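PDB 6E1R: tailspike protein from Acinetobacter phage vB_ApiP_P1, which probably recognises and hydrolyses the capsular polysaccharide of its Acinetobacter host, acting as a trimeric tailspike of the phage. Local coordinates for residues 31-37 with 49-55; 211-217 with 247-253; 515-521 with 540-544. All coordinates share one frame; numbering follows the deposited sequence.

Contact 1: residues 31-37 with 49-55; sequences DGQVVLM and DHFKYDS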
loop_
_atom_site.group_PDB
_atom_site.type_symbol
_atom_site.label_atom_id
_atom_site.label_comp_id
_atom_site.label_asym_id
_atom_site.label_seq_id
_atom_site.Cartn_x
_atom_site.Cartn_y
_atom_site.Cartn_z
ATOM N N ASP A 31 43.872 19.114 -40.050
ATOM C CA ASP A 31 43.467 19.386 -38.676
ATOM C C ASP A 31 42.467 20.534 -38.614
ATOM O O ASP A 31 42.592 21.531 -39.328
ATOM C CB ASP A 31 44.685 19.716 -37.812
ATOM C CG ASP A 31 45.456 18.482 -37.393
ATOM O OD1 ASP A 31 44.821 17.425 -37.199
ATOM O OD2 ASP A 31 46.694 18.571 -37.253
ATOM N N GLY A 32 41.464 20.380 -37.750
ATOM C CA GLY A 32 40.470 21.405 -37.534
ATOM C C GLY A 32 39.345 21.443 -38.543
ATOM O O GLY A 32 38.331 22.107 -38.287
ATOM N N GLN A 33 39.481 20.758 -39.675
ATOM C CA GLN A 33 38.444 20.802 -40.696
ATOM C C GLN A 33 37.195 20.078 -40.213
ATOM O O GLN A 33 37.271 19.009 -39.603
ATOM C CB GLN A 33 38.946 20.179 -41.997
ATOM C CG GLN A 33 40.070 20.954 -42.662
ATOM C CD GLN A 33 40.419 20.410 -44.033
ATOM O OE1 GLN A 33 40.344 19.206 -44.275
ATOM N NE2 GLN A 33 40.804 21.299 -44.942
ATOM N N VAL A 34 36.038 20.668 -40.497
ATOM C CA VAL A 34 34.755 20.137 -40.062
ATOM C C VAL A 34 33.937 19.787 -41.297
ATOM O O VAL A 34 33.930 20.534 -42.282
ATOM C CB VAL A 34 34.013 21.139 -39.150
ATOM C CG1 VAL A 34 32.529 21.201 -39.474
ATOM C CG2 VAL A 34 34.234 20.777 -37.691
ATOM N N VAL A 35 33.257 18.642 -41.244
ATOM C CA VAL A 35 32.428 18.160 -42.339
ATOM C C VAL A 35 31.054 17.804 -41.784
ATOM O O VAL A 35 30.888 17.539 -40.592
ATOM C CB VAL A 35 33.075 16.943 -43.044
ATOM C CG1 VAL A 35 33.014 15.711 -42.151
ATOM C CG2 VAL A 35 32.433 16.674 -44.399
ATOM N N LEU A 36 30.060 17.816 -42.667
ATOM C CA LEU A 36 28.684 17.477 -42.325
ATOM C C LEU A 36 28.327 16.141 -42.959
ATOM O O LEU A 36 28.379 15.997 -44.185
ATOM C CB LEU A 36 27.716 18.567 -42.790
ATOM C CG LEU A 36 26.223 18.215 -42.788
ATOM C CD1 LEU A 36 25.734 17.821 -41.405
ATOM C CD2 LEU A 36 25.400 19.375 -43.329
HETATM N N MSE A 37 27.969 15.169 -42.127
HETATM C CA MSE A 37 27.512 13.882 -42.628
HETATM C C MSE A 37 26.005 13.759 -42.451
HETATM O O MSE A 37 25.487 13.917 -41.346
HETATM C CB MSE A 37 28.228 12.729 -41.924
HETATM C CG MSE A 37 27.971 11.374 -42.567
HETATM SE SE MSE A 37 29.001 9.923 -41.774
HETATM C CE MSE A 37 28.025 9.741 -40.096
ATOM N N ASP A 49 25.999 13.386 -38.394
ATOM C CA ASP A 49 26.628 14.216 -37.376
ATOM C C ASP A 49 27.760 14.996 -38.030
ATOM O O ASP A 49 28.164 14.713 -39.160
ATOM C CB ASP A 49 27.148 13.367 -36.213
ATOM C CG ASP A 49 27.300 14.158 -34.935
ATOM O OD1 ASP A 49 27.164 15.398 -34.974
ATOM O OD2 ASP A 49 27.547 13.533 -33.886
ATOM N N HIS A 50 28.261 15.988 -37.301
ATOM C CA HIS A 50 29.435 16.735 -37.723
ATOM C C HIS A 50 30.695 16.014 -37.267
ATOM O O HIS A 50 30.711 15.345 -36.230
ATOM C CB HIS A 50 29.414 18.156 -37.156
ATOM C CG HIS A 50 28.341 19.023 -37.737
ATOM N ND1 HIS A 50 28.079 20.295 -37.277
ATOM C CD2 HIS A 50 27.461 18.797 -38.740
ATOM C CE1 HIS A 50 27.086 20.817 -37.975
ATOM N NE2 HIS A 50 26.693 19.928 -38.869
ATOM N N PHE A 51 31.755 16.146 -38.058
ATOM C CA PHE A 51 33.021 15.494 -37.763
ATOM C C PHE A 51 34.159 16.489 -37.912
ATOM O O PHE A 51 34.204 17.257 -38.878
ATOM C CB PHE A 51 33.261 14.284 -38.676
ATOM C CG PHE A 51 32.407 13.095 -38.342
ATOM C CD1 PHE A 51 31.104 13.010 -38.806
ATOM C CD2 PHE A 51 32.902 12.065 -37.558
ATOM C CE1 PHE A 51 30.313 11.918 -38.498
ATOM C CE2 PHE A 51 32.115 10.969 -37.247
ATOM C CZ PHE A 51 30.819 10.896 -37.718
ATOM N N LYS A 52 35.077 16.466 -36.952
ATOM C CA LYS A 52 36.282 17.277 -36.984
ATOM C C LYS A 52 37.479 16.358 -37.170
ATOM O O LYS A 52 37.538 15.278 -36.576
ATOM C CB LYS A 52 36.437 18.093 -35.698
ATOM C CG LYS A 52 37.635 19.029 -35.689
ATOM C CD LYS A 52 37.697 19.835 -34.402
ATOM C CE LYS A 52 36.556 20.836 -34.318
ATOM N NZ LYS A 52 36.592 21.611 -33.046
ATOM N N TYR A 53 38.422 16.774 -38.007
ATOM C CA TYR A 53 39.561 15.929 -38.325
ATOM C C TYR A 53 40.648 16.066 -37.267
ATOM O O TYR A 53 40.890 17.154 -36.737
ATOM C CB TYR A 53 40.125 16.277 -39.700
ATOM C CG TYR A 53 41.140 15.280 -40.210
ATOM C CD1 TYR A 53 42.501 15.524 -40.096
ATOM C CD2 TYR A 53 40.735 14.085 -40.791
ATOM C CE1 TYR A 53 43.432 14.614 -40.555
ATOM C CE2 TYR A 53 41.659 13.169 -41.255
ATOM C CZ TYR A 53 43.006 13.438 -41.134
ATOM O OH TYR A 53 43.930 12.529 -41.594
ATOM N N ASP A 54 41.305 14.948 -36.967
ATOM C CA ASP A 54 42.400 14.897 -36.005
ATOM C C ASP A 54 43.516 14.073 -36.630
ATOM O O ASP A 54 43.373 12.859 -36.803
ATOM C CB ASP A 54 41.942 14.287 -34.678
ATOM C CG ASP A 54 42.928 14.529 -33.548
ATOM O OD1 ASP A 54 44.151 14.527 -33.802
ATOM O OD2 ASP A 54 42.476 14.712 -32.398
ATOM N N SER A 55 44.628 14.733 -36.964
ATOM C CA SER A 55 45.737 14.039 -37.608
ATOM C C SER A 55 46.405 13.032 -36.683
ATOM O O SER A 55 47.041 12.092 -37.170
ATOM C CB SER A 55 46.772 15.047 -38.111
ATOM O OG SER A 55 47.273 15.841 -37.050
#
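Asp-31 and Ser-55 join at the exposed end through a pair of hydrogen bonds. Ser-55 N meets Asp-31 OD1 at 2.7 Å, nearly along the carboxylate C-O axis, while Ser-55 OG gives its hydrogen to the syn lone pair of Asp-31 OD2 at 2.8 Å. Two donors from one residue hold both oxygens and limit the carboxylate's rotation, and they may also ease the nearness of the Asp-54 carboxylate, whose OD1 bonds to Thr-56.

Inward, the backbone takes over. Tyr-53 N reaches Gln-33 O at 3.0 Å, and Val-35 and Phe-51 bond twice, N-H to C=O in both directions. Met-37 N is satisfied by Asp-49 O, whereas the link from Gly-32 N to Tyr-53 O is weak. This is the ladder of an antiparallel beta hairpin, strands 34-37 and 49-53. The non-hydrogen-bonded pairs turn their backbone groups outward: Val-34 to Lys-15, Leu-36 to strand 16-18, His-50 to Gln-73 and Lys-52 to Val-71.

On one face Leu-36 CD1 lies at the edge of the imidazole, 3.3 Å from His-50 CD2; the same pair also packs between subunits, Leu-36 on His-50 of the third. Lys-52 NZ bonds to Thr-38 OG1 of the second subunit. Across the sheet, the selenomethionine Met-37 bends at chi3 (73°) and brings CE to 3.5 Å from Phe-51 CE1, while SE makes an oblique Met-aromatic contact, 5.0 Å from the Phe-51 ring centroid. Asp-49 OD1 accepts His-50 N from above the carboxylate plane and also Ser-75 N, and Asp-49 OD2 forms a salt bridge with Lys-72.

Contact 2: residues 211-217 with 247-253; sequences NLILCDF and EPNANTF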
loop_
_atom_site.group_PDB
_atom_site.type_symbol
_atom_site.label_atom_id
_atom_site.label_comp_id
_atom_site.label_asym_id
_atom_site.label_seq_id
_atom_site.Cartn_x
_atom_site.Cartn_y
_atom_site.Cartn_z
ATOM N N ASN A 211 16.822 -14.014 -14.786
ATOM C CA ASN A 211 16.765 -14.045 -13.324
ATOM C C ASN A 211 16.705 -12.607 -12.824
ATOM O O ASN A 211 17.733 -11.943 -12.667
ATOM C CB ASN A 211 17.969 -14.790 -12.759
ATOM C CG ASN A 211 17.785 -15.184 -11.305
ATOM O OD1 ASN A 211 16.704 -15.024 -10.740
ATOM N ND2 ASN A 211 18.842 -15.707 -10.694
ATOM N N LEU A 212 15.492 -12.126 -12.563
ATOM C CA LEU A 212 15.277 -10.739 -12.174
ATOM C C LEU A 212 15.546 -10.537 -10.689
ATOM O O LEU A 212 15.191 -11.378 -9.860
ATOM C CB LEU A 212 13.841 -10.324 -12.492
ATOM C CG LEU A 212 13.438 -10.352 -13.966
ATOM C CD1 LEU A 212 11.944 -10.118 -14.110
ATOM C CD2 LEU A 212 14.225 -9.318 -14.753
ATOM N N ILE A 213 16.161 -9.406 -10.354
ATOM C CA ILE A 213 16.328 -9.018 -8.957
ATOM C C ILE A 213 16.489 -7.505 -8.894
ATOM O O ILE A 213 17.182 -6.903 -9.719
ATOM C CB ILE A 213 17.514 -9.756 -8.290
ATOM C CG1 ILE A 213 17.584 -9.415 -6.798
ATOM C CG2 ILE A 213 18.822 -9.417 -8.974
ATOM C CD1 ILE A 213 18.610 -10.220 -6.030
ATOM N N LEU A 214 15.818 -6.895 -7.913
ATOM C CA LEU A 214 15.852 -5.447 -7.701
ATOM C C LEU A 214 15.434 -4.685 -8.959
ATOM O O LEU A 214 16.056 -3.694 -9.344
ATOM C CB LEU A 214 17.234 -4.997 -7.221
ATOM C CG LEU A 214 17.533 -5.256 -5.742
ATOM C CD1 LEU A 214 19.006 -5.037 -5.443
ATOM C CD2 LEU A 214 16.671 -4.373 -4.854
ATOM N N CYS A 215 14.363 -5.150 -9.600
ATOM C CA CYS A 215 13.835 -4.539 -10.813
ATOM C C CYS A 215 12.439 -3.996 -10.549
ATOM O O CYS A 215 11.601 -4.690 -9.961
ATOM C CB CYS A 215 13.792 -5.543 -11.967
ATOM S SG CYS A 215 15.407 -6.134 -12.501
ATOM N N ASP A 216 12.193 -2.764 -10.977
ATOM C CA ASP A 216 10.870 -2.162 -10.916
ATOM C C ASP A 216 10.310 -1.999 -12.323
ATOM O O ASP A 216 11.046 -1.730 -13.275
ATOM C CB ASP A 216 10.905 -0.806 -10.202
ATOM C CG ASP A 216 11.694 0.235 -10.967
ATOM O OD1 ASP A 216 12.805 -0.088 -11.436
ATOM O OD2 ASP A 216 11.202 1.375 -11.102
ATOM N N PHE A 217 8.996 -2.165 -12.444
ATOM C CA PHE A 217 8.300 -2.094 -13.722
ATOM C C PHE A 217 7.261 -0.985 -13.645
ATOM O O PHE A 217 6.343 -1.049 -12.819
ATOM C CB PHE A 217 7.635 -3.430 -14.064
ATOM C CG PHE A 217 8.604 -4.558 -14.289
ATOM C CD1 PHE A 217 9.252 -5.159 -13.221
ATOM C CD2 PHE A 217 8.855 -5.026 -15.567
ATOM C CE1 PHE A 217 10.138 -6.201 -13.427
ATOM C CE2 PHE A 217 9.741 -6.066 -15.778
ATOM C CZ PHE A 217 10.382 -6.654 -14.706
ATOM N N GLU A 247 18.813 -15.783 -6.202
ATOM C CA GLU A 247 17.373 -15.923 -6.074
ATOM C C GLU A 247 16.657 -14.701 -6.642
ATOM O O GLU A 247 17.111 -13.568 -6.446
ATOM C CB GLU A 247 16.979 -16.108 -4.604
ATOM C CG GLU A 247 17.653 -17.301 -3.937
ATOM C CD GLU A 247 17.384 -17.371 -2.446
ATOM O OE1 GLU A 247 16.759 -16.434 -1.907
ATOM O OE2 GLU A 247 17.800 -18.363 -1.810
ATOM N N PRO A 248 15.536 -14.891 -7.341
ATOM C CA PRO A 248 14.803 -13.738 -7.883
ATOM C C PRO A 248 14.089 -12.941 -6.801
ATOM O O PRO A 248 13.024 -13.349 -6.328
ATOM C CB PRO A 248 13.802 -14.377 -8.859
ATOM C CG PRO A 248 14.187 -15.832 -8.961
ATOM C CD PRO A 248 14.909 -16.170 -7.703
ATOM N N ASN A 249 14.647 -11.793 -6.423
ATOM C CA ASN A 249 14.163 -11.025 -5.285
ATOM C C ASN A 249 13.799 -9.603 -5.693
ATOM O O ASN A 249 14.259 -9.088 -6.714
ATOM C CB ASN A 249 15.219 -10.966 -4.173
ATOM C CG ASN A 249 15.712 -12.335 -3.757
ATOM O OD1 ASN A 249 14.991 -13.327 -3.857
ATOM N ND2 ASN A 249 16.950 -12.395 -3.282
ATOM N N ALA A 250 12.943 -8.978 -4.881
ATOM C CA ALA A 250 12.730 -7.528 -4.890
ATOM C C ALA A 250 12.292 -7.013 -6.264
ATOM O O ALA A 250 12.914 -6.130 -6.854
ATOM C CB ALA A 250 13.989 -6.798 -4.415
ATOM N N ASN A 251 11.194 -7.570 -6.764
ATOM C CA ASN A 251 10.645 -7.182 -8.059
ATOM C C ASN A 251 9.245 -6.616 -7.849
ATOM O O ASN A 251 8.333 -7.339 -7.436
ATOM C CB ASN A 251 10.642 -8.373 -9.013
ATOM C CG ASN A 251 12.043 -8.882 -9.301
ATOM O OD1 ASN A 251 12.972 -8.097 -9.495
ATOM N ND2 ASN A 251 12.208 -10.197 -9.300
ATOM N N THR A 252 9.080 -5.325 -8.136
ATOM C CA THR A 252 7.834 -4.609 -7.905
ATOM C C THR A 252 7.240 -4.138 -9.224
ATOM O O THR A 252 7.966 -3.717 -10.132
ATOM C CB THR A 252 8.046 -3.406 -6.975
ATOM O OG1 THR A 252 9.123 -3.681 -6.069
ATOM C CG2 THR A 252 6.781 -3.097 -6.194
ATOM N N PHE A 253 5.914 -4.204 -9.320
ATOM C CA PHE A 253 5.184 -3.873 -10.536
ATOM C C PHE A 253 4.158 -2.795 -10.221
ATOM O O PHE A 253 3.314 -2.977 -9.336
ATOM C CB PHE A 253 4.503 -5.114 -11.116
ATOM C CG PHE A 253 5.456 -6.229 -11.441
ATOM C CD1 PHE A 253 5.934 -7.068 -10.445
ATOM C CD2 PHE A 253 5.875 -6.437 -12.742
ATOM C CE1 PHE A 253 6.812 -8.093 -10.744
ATOM C CE2 PHE A 253 6.751 -7.459 -13.047
ATOM C CZ PHE A 253 7.220 -8.288 -12.046
#
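Phe-217 and Phe-253 make the tightly packed end of this contact. Their side chains lie side by side and point the same way, with CG beside the backbone N in both (chi1 -65° and -58°), so that the rings form an offset stack with centroids 4.5 Å apart and planes at 14°. Phe-253 CE2 sits over one face of the Phe-217 ring, displaced toward its rim. Phe-195 and Phe-278 extend the pile on its two sides.

The backbone beside the rings is paired at 215-217 with 251-253: Thr-252 N binds Cys-215 O at 3.2 Å, and Phe-217 N binds Thr-252 O at 3.0 Å. Parallel strands stacked coil upon coil, with like side chains piled in a column, fit a parallel beta-helix, and strands 215-218 and 251-254 are neighbouring rungs of it. Asn-251 serves this interior with its amide: OD1 accepts Cys-215 N at 3.3 Å, in the carbonyl plane, while ND2 makes a straight but weak bond to Leu-212 O.

Toward residues 247-250 the order relaxes. Leu-214 N still binds Asn-249 O at 2.9 Å, but Asn-249 and Ala-250 are partly exposed, and the meeting of Leu-214 CD2 with Ala-250 CB at 3.6 Å lies near the second subunit, whose Tyr-307 packs on Ala-250. Asn-249 OD1 bonds to Thr-274 N, and a sodium ion lies about 4 Å from that side chain.

Contact 3: residues 515-521 with 540-544; sequences SHPSFTW and RFAME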
loop_
_atom_site.group_PDB
_atom_site.type_symbol
_atom_site.label_atom_id
_atom_site.label_comp_id
_atom_site.label_asym_id
_atom_site.label_seq_id
_atom_site.Cartn_x
_atom_site.Cartn_y
_atom_site.Cartn_z
ATOM N N SER A 515 -28.097 -47.214 28.941
ATOM C CA SER A 515 -27.778 -46.123 28.029
ATOM C C SER A 515 -27.992 -44.741 28.639
ATOM O O SER A 515 -27.876 -43.743 27.919
ATOM C CB SER A 515 -28.609 -46.257 26.750
ATOM O OG SER A 515 -29.997 -46.201 27.035
ATOM N N HIS A 516 -28.298 -44.652 29.933
ATOM C CA HIS A 516 -28.526 -43.346 30.545
ATOM C C HIS A 516 -27.204 -42.751 31.014
ATOM O O HIS A 516 -26.425 -43.441 31.682
ATOM C CB HIS A 516 -29.486 -43.459 31.721
ATOM C CG HIS A 516 -30.872 -43.871 31.333
ATOM N ND1 HIS A 516 -31.915 -43.914 32.233
ATOM C CD2 HIS A 516 -31.389 -44.252 30.140
ATOM C CE1 HIS A 516 -33.014 -44.308 31.613
ATOM N NE2 HIS A 516 -32.721 -44.519 30.342
ATOM N N PRO A 517 -26.915 -41.489 30.689
ATOM C CA PRO A 517 -25.638 -40.863 31.103
ATOM C C PRO A 517 -25.659 -40.403 32.556
ATOM O O PRO A 517 -25.601 -39.212 32.881
ATOM C CB PRO A 517 -25.514 -39.699 30.116
ATOM C CG PRO A 517 -26.928 -39.311 29.841
ATOM C CD PRO A 517 -27.729 -40.587 29.857
ATOM N N SER A 518 -25.734 -41.371 33.466
ATOM C CA SER A 518 -25.870 -41.109 34.894
ATOM C C SER A 518 -24.532 -41.349 35.582
ATOM O O SER A 518 -24.005 -42.467 35.547
ATOM C CB SER A 518 -26.954 -41.997 35.500
ATOM O OG SER A 518 -28.143 -41.934 34.732
ATOM N N PHE A 519 -23.988 -40.308 36.211
ATOM C CA PHE A 519 -22.658 -40.400 36.797
ATOM C C PHE A 519 -22.584 -39.569 38.070
ATOM O O PHE A 519 -23.251 -38.539 38.202
ATOM C CB PHE A 519 -21.580 -39.940 35.807
ATOM C CG PHE A 519 -21.646 -40.636 34.479
ATOM C CD1 PHE A 519 -21.129 -41.910 34.324
ATOM C CD2 PHE A 519 -22.240 -40.021 33.390
ATOM C CE1 PHE A 519 -21.197 -42.556 33.105
ATOM C CE2 PHE A 519 -22.309 -40.660 32.170
ATOM C CZ PHE A 519 -21.786 -41.930 32.026
ATOM N N THR A 520 -21.759 -40.035 39.004
ATOM C CA THR A 520 -21.374 -39.279 40.188
ATOM C C THR A 520 -19.937 -38.805 40.017
ATOM O O THR A 520 -19.088 -39.544 39.510
ATOM C CB THR A 520 -21.508 -40.132 41.454
ATOM O OG1 THR A 520 -22.866 -40.570 41.594
ATOM C CG2 THR A 520 -21.113 -39.334 42.689
ATOM N N TRP A 521 -19.667 -37.575 40.447
ATOM C CA TRP A 521 -18.434 -36.881 40.106
ATOM C C TRP A 521 -17.514 -36.744 41.313
ATOM O O TRP A 521 -17.968 -36.474 42.430
ATOM C CB TRP A 521 -18.747 -35.505 39.520
ATOM C CG TRP A 521 -19.593 -35.610 38.300
ATOM C CD1 TRP A 521 -20.956 -35.555 38.236
ATOM C CD2 TRP A 521 -19.136 -35.827 36.961
ATOM N NE1 TRP A 521 -21.374 -35.710 36.937
ATOM C CE2 TRP A 521 -20.275 -35.878 36.135
ATOM C CE3 TRP A 521 -17.874 -35.974 36.381
ATOM C CZ2 TRP A 521 -20.189 -36.071 34.759
ATOM C CZ3 TRP A 521 -17.790 -36.165 35.015
ATOM C CH2 TRP A 521 -18.939 -36.215 34.220
ATOM N N ARG A 540 -20.517 -46.795 26.161
ATOM C CA ARG A 540 -19.671 -45.697 25.712
ATOM C C ARG A 540 -20.428 -44.379 25.802
ATOM O O ARG A 540 -21.534 -44.253 25.267
ATOM C CB ARG A 540 -19.182 -45.934 24.282
ATOM C CG ARG A 540 -18.452 -44.747 23.680
ATOM C CD ARG A 540 -17.588 -45.178 22.513
ATOM N NE ARG A 540 -16.504 -46.044 22.966
ATOM C CZ ARG A 540 -15.541 -46.519 22.184
ATOM N NH1 ARG A 540 -15.520 -46.212 20.894
ATOM N NH2 ARG A 540 -14.599 -47.300 22.693
ATOM N N PHE A 541 -19.824 -43.403 26.475
ATOM C CA PHE A 541 -20.418 -42.092 26.678
ATOM C C PHE A 541 -19.410 -41.015 26.295
ATOM O O PHE A 541 -18.229 -41.289 26.063
ATOM C CB PHE A 541 -20.880 -41.908 28.131
ATOM C CG PHE A 541 -21.959 -42.867 28.551
ATOM C CD1 PHE A 541 -21.640 -44.144 28.988
ATOM C CD2 PHE A 541 -23.292 -42.491 28.512
ATOM C CE1 PHE A 541 -22.631 -45.028 29.372
ATOM C CE2 PHE A 541 -24.287 -43.370 28.896
ATOM C CZ PHE A 541 -23.956 -44.640 29.326
ATOM N N ALA A 542 -19.892 -39.776 26.224
ATOM C CA ALA A 542 -19.052 -38.637 25.876
ATOM C C ALA A 542 -19.480 -37.430 26.694
ATOM O O ALA A 542 -20.671 -37.112 26.759
ATOM C CB ALA A 542 -19.136 -38.322 24.379
HETATM N N MSE A 543 -18.510 -36.760 27.309
HETATM C CA MSE A 543 -18.788 -35.585 28.124
HETATM C C MSE A 543 -18.356 -34.294 27.438
HETATM O O MSE A 543 -17.432 -34.286 26.622
HETATM C CB MSE A 543 -18.092 -35.691 29.485
HETATM C CG MSE A 543 -18.796 -36.576 30.503
HETATM SE SE MSE A 543 -18.780 -38.469 30.043
HETATM C CE MSE A 543 -19.149 -39.206 31.806
ATOM N N GLU A 544 -19.037 -33.204 27.778
ATOM C CA GLU A 544 -18.662 -31.864 27.344
ATOM C C GLU A 544 -18.658 -30.963 28.568
ATOM O O GLU A 544 -19.695 -30.792 29.217
ATOM C CB GLU A 544 -19.623 -31.327 26.280
ATOM C CG GLU A 544 -19.505 -32.027 24.939
ATOM C CD GLU A 544 -20.530 -31.552 23.928
ATOM O OE1 GLU A 544 -21.743 -31.678 24.201
ATOM O OE2 GLU A 544 -20.122 -31.050 22.859
#
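The carbonyl oxygen of His-516 is gripped by two donors while it rests against the Phe-541 ring, with Phe-541 CE2 at 3.5 Å from His-516 O. One donor is Thr-537 OG1; the other is Ser-518 N, whose weak bond closes an inverse gamma turn centred on Pro-517. The turn presents Pro-517 to the same aromatic ring, Pro-517 CB lying 3.9 Å from Phe-541 CD2. Polar backbone thus skirts one part of the Phe-541 ring, and the rest of the contact is apolar.

Phe-519 supplies the central piece. It directs its ring edge at a face of Phe-541 in a T-shaped pair, the planes at 87° and the centroids 5.1 Å apart; Phe-519 CZ leads, 3.6 Å from Phe-541 CG. A face of the Phe-519 ring is in turn taken by the selenomethionine Met-543. The chain of Met-543 bends at its second torsion (chi2 68°), which carries its methyl over that face, CE standing 3.6 Å from the Phe-519 ring centroid in a CH-pi contact; SE lies farther off and approaches obliquely. One aromatic ring therefore uses its edge toward Phe-541 and its flat side toward Met-543.

Trp-521 comes at Met-543 from the opposite direction. Its CH2 meets Met-543 CG at 3.7 Å, and that methylene lies at the edge of the indole, in its plane, while Phe-519 CB covers part of one indole face.

Strand 519-523 belongs to a four-stranded antiparallel sheet and strand 539-548 to a five-stranded one, and the axes of 519-521 and 540-544 pass 12.2 Å apart at 44°, as in a beta sandwich whose sheets meet through their side chains. Phe-443 and Val-470 of the five-stranded sheet and Ala-531 of strand 528-533 also pack around this layer.

Overall arrangement
The three contacts follow one another along the chain without interleaving and mark three parts of an elongated subunit. Contact 1 belongs to a small mixed sheet near the N-terminal end, contact 2 to the parallel beta-helix in the middle, and contact 3 to the antiparallel sandwich near the C-terminus. Their centres are about 45 Å apart between contacts 1 and 2, about 62 Å between 2 and 3, and about 108 Å between 1 and 3, so they lie almost in a line. No two touch or share a sheet. Contacts 1 and 2 both reach the second subunit and contact 3 has a weak bond to the third, so subunit contacts occur in all three parts.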